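Local coordinates for aminotransferase, class IV (Brucella abortus, PDB 4TVI), which probably catalyses the pyridoxal-phosphate-dependent transfer of amino groups between leucine, isoleucine or valine and 2-oxoglutarate, at residues Y185-N188 against A189-R193; V232-G235 against T236-N239; A54-A57 against T58-S62. All coordinates share one frame; numbering follows the deposited sequence.

Contact 1 of 3, residues Y185-N188 against A189-R193; sequences YPNN and ARMLR
The guanidinium of Arg-190 takes Asn-187 OD1 at its edge, in its own plane, and two of its nitrogens point to that one oxygen. Arg-190 NE lies 3.0 Å from Asn-187 OD1 and Arg-190 NH2 3.1 Å from it, a side-on grip in which the amide and guanidinium planes stand 60° apart. Because of that twist the two donors use the oxygen differently: NE approaches in the carbonyl plane, whereas NH2 comes from 43° above it. Met-191 CE lies off the plane of the Asn-187 amide, nearest to Asn-187 ND2 (3.3 Å) but also near CG and OD1 of that residue. ND2 itself is bonded to Arg-168 O, so partners at both ends fix the amide's rotation.

Torsions explain how a helix neighbour three residues on can reach back so far. Arg-190 carries CG in the crowded position between the backbone N and the carbonyl carbon; this chi1 of 57° sets Arg-190 CG 3.0 Å from Asn-187 O, a close approach, and the extended chain from CG on carries NE to Asn-187 OD1. Leu-192 CG packs on Asn-188 O, while Asn-188 ND2 is bonded to Ala-216 O. Beneath these side chains run the i to i+4 backbone bonds, from Ala-189 N to Tyr-185 O (2.8 Å) through Leu-192 N to Asn-188 O (3.0 Å).

Arg-190 NH2 also bonds Leu-172 O of the second subunit, so the guanidinium joins an intrahelical bond to a dimer contact. The whole belongs to the N-terminal part of helix 185-198, which lies beside the cofactor site of a class IV aminotransferase: Tyr-185 OH is hydrogen-bonded to O3 of the pyridoxal phosphate carried on Lys-180.

Contact 2 of 3, residues V232-G235 against T236-N239; sequences VPNG and TFLN
Between Asn-234 and Thr-236 the chain turns through Gly-235, which has a positive phi (93°), and the end-to-end directions of 232-235 and 236-239 lie 116° apart.

Asn-234 OD1 holds the bend from inside. It accepts Thr-236 N at 3.1 Å, the bond that defines an Asx turn, and Thr-236 OG1 at 2.7 Å. The two donors reach it differently: the hydroxyl lies in the carbonyl plane on a lone pair, the backbone N-H about 38° above that plane. Both residues turn their polar branch between backbone N and carbonyl carbon, which lets the two short side chains meet across Gly-235. The remaining amide nitrogen, Asn-234 ND2, is taken by Asp-207 OD2.

The Phe-237 side chain reaches back to 232-234. Val-232 O meets its edge near the ring plane, 3.6 Å from Phe-237 CZ, and Pro-233 CA comes within 3.7 Å of the same carbon. Over the centre of one ring face sits a water, 4.2 Å above the plane. That water accepts from Gly-235 N and donates to Phe-237 O, linking the two limbs where they do not bond directly. Farther along, the Asn-239 amide touches the ring of Pro-233, Asn-239 ND2 lying 3.7 Å from Pro-233 CG.

The bonds are thus polar, with packing round Phe-237 and Pro-233: one side-chain oxygen and one water between them tie up three backbone groups, which probably helps a loop without regular secondary structure hold its shape. Phe-237 is its one buried residue in contact.

Contact 3 of 3, residues A54-A57 against T58-S62; sequences ASQA and TWLGS
Gln-56 and Leu-60 cross at about a right angle, the amide of the glutamine passing the leucine so that Gln-56 NE2 lies 3.6 Å from Leu-60 CB. The glutamine sets out with CG anti to its backbone nitrogen and then bends at chi2 (-88°), which swings its amide forward, toward the C-terminal end of the turn and Ser-62. There Ser-62 OG donates to Gln-56 OE1 at 2.8 Å, in the carbonyl plane. The same hydroxyl also rests against Ala-57 CB.

The indole of Trp-59 presents an edge to Ser-55 O, 3.2 Å from Trp-59 CD1, while Leu-60 CG stands over one face. A water accepts from Trp-59 NE1 and donates to Ala-54 O, bridging the indole to the chain ahead of the helix. Thr-58 brings OG1 to 3.3 Å from Ser-55 CB, but that hydroxyl is bonded to Gly-52 O, just as Ser-55 OG looks to Glu-129 rather than capping the helix.

The single turn 56-60 ends where Gly-61 adopts a positive phi, its N bonded to Ala-57 O. Backbone bonds from Gln-56 and Ala-57 fasten the turn beside the end of strand 120-128, and Trp-59 projects to the second subunit, making a cation-pi contact with its Arg-123 and an edge-to-face one with its Phe-65.

In the fold
Contacts 1 and 3 are buried and lie at the subunit interface; contact 2 is at the surface and touches no other chain of the assembly. Contact 1 lies within helix 185-198, while contact 3 takes in the short helix 56-60 and the turns flanking it; contact 2 lies in the loop joining strand 227-231 to helix 241-252. Their chemistry follows: backbone helix bonds with one side-chain grip in contact 1, an Asx turn and a water in contact 2, indole edge and serine-glutamine pairing in contact 3. Contacts 1 and 2 meet lightly at Tyr-185 and Leu-238. Across the dimer, Leu-60 packs on Tyr-185 of the second subunit.

Contact 1 of 3, residues Y185-N188 against A189-R193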
# COMPACT_ATOMS: atom_id res chain seq x y z
N TYR A 185 0.38 -2.70 -4.77
CA TYR A 185 0.37 -4.08 -5.24
C TYR A 185 -0.63 -5.05 -4.59
O TYR A 185 -0.91 -6.09 -5.19
CB TYR A 185 1.80 -4.65 -5.14
CG TYR A 185 2.62 -4.07 -6.26
CD1 TYR A 185 3.24 -2.83 -6.13
CD2 TYR A 185 2.70 -4.72 -7.49
CE1 TYR A 185 3.95 -2.27 -7.17
CE2 TYR A 185 3.42 -4.17 -8.54
CZ TYR A 185 4.04 -2.94 -8.38
OH TYR A 185 4.75 -2.38 -9.42
N PRO A 186 -1.18 -4.72 -3.41
CA PRO A 186 -2.27 -5.62 -3.00
C PRO A 186 -3.42 -5.64 -4.00
O PRO A 186 -4.14 -6.64 -4.07
CB PRO A 186 -2.72 -5.03 -1.66
CG PRO A 186 -1.48 -4.42 -1.11
CD PRO A 186 -0.76 -3.85 -2.30
N ASN A 187 -3.60 -4.57 -4.76
CA ASN A 187 -4.61 -4.55 -5.82
C ASN A 187 -4.24 -5.59 -6.88
O ASN A 187 -5.07 -6.41 -7.28
CB ASN A 187 -4.73 -3.16 -6.43
CG ASN A 187 -5.88 -3.05 -7.41
OD1 ASN A 187 -6.91 -3.70 -7.25
ND2 ASN A 187 -5.72 -2.20 -8.43
N ASN A 188 -2.99 -5.55 -7.31
CA ASN A 188 -2.47 -6.51 -8.29
C ASN A 188 -2.62 -7.95 -7.80
O ASN A 188 -2.93 -8.85 -8.58
CB ASN A 188 -0.99 -6.23 -8.58
CG ASN A 188 -0.76 -4.84 -9.14
OD1 ASN A 188 -1.01 -3.84 -8.48
ND2 ASN A 188 -0.25 -4.78 -10.37
N ALA A 189 -2.40 -8.13 -6.50
CA ALA A 189 -2.44 -9.45 -5.88
C ALA A 189 -3.82 -10.10 -5.96
O ALA A 189 -3.93 -11.25 -6.36
CB ALA A 189 -1.99 -9.35 -4.42
N ARG A 190 -4.85 -9.35 -5.60
CA ARG A 190 -6.21 -9.89 -5.65
C ARG A 190 -6.63 -10.20 -7.09
O ARG A 190 -7.38 -11.15 -7.32
CB ARG A 190 -7.21 -8.94 -4.96
CG ARG A 190 -7.26 -7.53 -5.50
CD ARG A 190 -8.31 -6.69 -4.76
NE ARG A 190 -8.49 -5.38 -5.38
CZ ARG A 190 -9.50 -4.55 -5.11
NH1 ARG A 190 -10.43 -4.88 -4.23
NH2 ARG A 190 -9.57 -3.39 -5.74
N MET A 191 -6.15 -9.42 -8.05
CA MET A 191 -6.40 -9.71 -9.46
C MET A 191 -5.80 -11.06 -9.82
O MET A 191 -6.42 -11.88 -10.51
CB MET A 191 -5.82 -8.63 -10.37
CG MET A 191 -6.44 -7.25 -10.19
SD MET A 191 -5.50 -6.02 -11.11
CE MET A 191 -6.38 -4.51 -10.69
N LEU A 192 -4.57 -11.29 -9.37
CA LEU A 192 -3.88 -12.54 -9.62
C LEU A 192 -4.60 -13.69 -8.94
O LEU A 192 -4.76 -14.76 -9.53
CB LEU A 192 -2.43 -12.46 -9.14
CG LEU A 192 -1.54 -11.57 -10.00
CD1 LEU A 192 -0.23 -11.29 -9.30
CD2 LEU A 192 -1.28 -12.22 -11.35
N ARG A 193 -5.06 -13.46 -7.71
CA ARG A 193 -5.83 -14.46 -6.98
C ARG A 193 -7.08 -14.83 -7.78
O ARG A 193 -7.43 -16.01 -7.91
CB ARG A 193 -6.23 -13.94 -5.59
CG ARG A 193 -7.18 -14.88 -4.85
CD ARG A 193 -7.92 -14.17 -3.72
NE ARG A 193 -8.54 -12.93 -4.18
CZ ARG A 193 -9.71 -12.86 -4.80
NH1 ARG A 193 -10.42 -13.96 -5.04
NH2 ARG A 193 -10.19 -11.67 -5.17

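Contact 2 of 3, residues V232-G235 against T236-N239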
# COMPACT_ATOMS: atom_id res chain seq x y z
N VAL A 232 -1.45 3.23 -24.55
CA VAL A 232 -0.79 4.52 -24.41
C VAL A 232 -0.66 4.81 -22.91
O VAL A 232 -1.62 4.60 -22.15
CB VAL A 232 -1.57 5.65 -25.13
CG1 VAL A 232 -3.01 5.74 -24.63
CG2 VAL A 232 -0.86 6.99 -24.96
N PRO A 233 0.54 5.23 -22.48
CA PRO A 233 0.72 5.59 -21.06
C PRO A 233 -0.23 6.70 -20.67
O PRO A 233 -0.24 7.73 -21.35
CB PRO A 233 2.17 6.06 -21.00
CG PRO A 233 2.84 5.41 -22.17
CD PRO A 233 1.79 5.35 -23.25
N ASN A 234 -1.02 6.51 -19.62
CA ASN A 234 -1.92 7.57 -19.18
C ASN A 234 -1.82 7.78 -17.67
O ASN A 234 -2.62 8.50 -17.08
CB ASN A 234 -3.37 7.26 -19.57
CG ASN A 234 -3.95 6.04 -18.85
OD1 ASN A 234 -3.27 5.36 -18.08
ND2 ASN A 234 -5.23 5.76 -19.11
N GLY A 235 -0.83 7.14 -17.05
CA GLY A 235 -0.55 7.36 -15.64
C GLY A 235 -1.22 6.40 -14.67
O GLY A 235 -0.97 6.45 -13.47
N THR A 236 -2.06 5.51 -15.19
CA THR A 236 -2.76 4.56 -14.32
C THR A 236 -1.92 3.31 -14.16
O THR A 236 -2.22 2.45 -13.33
CB THR A 236 -4.14 4.18 -14.89
OG1 THR A 236 -3.98 3.57 -16.17
CG2 THR A 236 -5.02 5.41 -15.01
N PHE A 237 -0.86 3.23 -14.96
CA PHE A 237 0.10 2.13 -14.88
C PHE A 237 1.49 2.66 -15.17
O PHE A 237 1.64 3.74 -15.74
CB PHE A 237 -0.27 1.01 -15.85
CG PHE A 237 -0.21 1.41 -17.30
CD1 PHE A 237 -1.28 2.05 -17.89
CD2 PHE A 237 0.90 1.12 -18.07
CE1 PHE A 237 -1.24 2.41 -19.23
CE2 PHE A 237 0.96 1.48 -19.41
CZ PHE A 237 -0.12 2.12 -19.99
N LEU A 238 2.50 1.91 -14.77
CA LEU A 238 3.88 2.33 -15.01
C LEU A 238 4.24 2.20 -16.48
O LEU A 238 4.02 1.16 -17.10
CB LEU A 238 4.85 1.51 -14.17
CG LEU A 238 4.90 1.86 -12.68
CD1 LEU A 238 5.80 0.88 -11.94
CD2 LEU A 238 5.39 3.29 -12.51
N ASN A 239 4.79 3.27 -17.03
CA ASN A 239 5.39 3.22 -18.35
C ASN A 239 6.74 2.55 -18.22
O ASN A 239 7.76 3.21 -18.04
CB ASN A 239 5.52 4.63 -18.94
CG ASN A 239 6.10 4.63 -20.34
OD1 ASN A 239 6.40 3.57 -20.91
ND2 ASN A 239 6.25 5.81 -20.92
O HOH W 1 1.49 5.51 -17.72

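Contact 3 of 3, residues A54-A57 against T58-S62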
# COMPACT_ATOMS: atom_id res chain seq x y z
N ALA A 54 7.85 -0.93 14.55
CA ALA A 54 7.35 0.42 14.74
C ALA A 54 7.89 1.38 13.68
O ALA A 54 7.79 2.60 13.85
CB ALA A 54 7.69 0.93 16.14
N SER A 55 8.47 0.85 12.62
CA SER A 55 8.87 1.67 11.48
C SER A 55 7.61 2.21 10.81
O SER A 55 6.64 1.48 10.66
CB SER A 55 9.70 0.87 10.47
OG SER A 55 10.94 0.46 11.02
N GLN A 56 7.63 3.48 10.43
CA GLN A 56 6.49 4.10 9.76
C GLN A 56 6.11 3.30 8.52
O GLN A 56 4.93 3.04 8.27
CB GLN A 56 6.81 5.55 9.38
CG GLN A 56 5.62 6.36 8.86
CD GLN A 56 5.41 6.24 7.35
OE1 GLN A 56 6.19 5.59 6.66
NE2 GLN A 56 4.35 6.86 6.85
N ALA A 57 7.11 2.89 7.75
CA ALA A 57 6.87 2.18 6.50
C ALA A 57 6.17 0.85 6.72
O ALA A 57 5.41 0.38 5.88
CB ALA A 57 8.17 1.97 5.75
N THR A 58 6.43 0.24 7.87
CA THR A 58 5.93 -1.10 8.13
C THR A 58 4.40 -1.15 8.16
O THR A 58 3.79 -2.03 7.53
CB THR A 58 6.51 -1.64 9.44
OG1 THR A 58 7.94 -1.73 9.33
CG2 THR A 58 5.95 -3.02 9.76
N TRP A 59 3.76 -0.22 8.86
CA TRP A 59 2.31 -0.28 8.96
C TRP A 59 1.59 0.90 8.32
O TRP A 59 0.37 0.99 8.39
CB TRP A 59 1.89 -0.41 10.43
CG TRP A 59 2.35 0.70 11.33
CD1 TRP A 59 3.64 0.98 11.71
CD2 TRP A 59 1.52 1.65 12.01
NE1 TRP A 59 3.66 2.06 12.55
CE2 TRP A 59 2.37 2.48 12.76
CE3 TRP A 59 0.14 1.88 12.05
CZ2 TRP A 59 1.89 3.53 13.55
CZ3 TRP A 59 -0.34 2.91 12.83
CH2 TRP A 59 0.54 3.73 13.57
N LEU A 60 2.33 1.80 7.67
CA LEU A 60 1.71 2.94 7.00
C LEU A 60 2.13 3.06 5.53
O LEU A 60 1.70 3.97 4.82
CB LEU A 60 2.03 4.23 7.78
CG LEU A 60 1.39 4.27 9.18
CD1 LEU A 60 1.90 5.44 10.02
CD2 LEU A 60 -0.15 4.30 9.11
N GLY A 61 2.97 2.12 5.08
CA GLY A 61 3.13 1.81 3.67
C GLY A 61 3.97 2.65 2.72
O GLY A 61 3.71 2.67 1.52
N SER A 62 5.01 3.30 3.22
CA SER A 62 5.73 4.26 2.38
C SER A 62 6.85 3.68 1.50
O SER A 62 7.51 4.43 0.78
CB SER A 62 6.32 5.37 3.27
OG SER A 62 7.24 4.83 4.21
O HOH W 2 5.35 3.46 14.76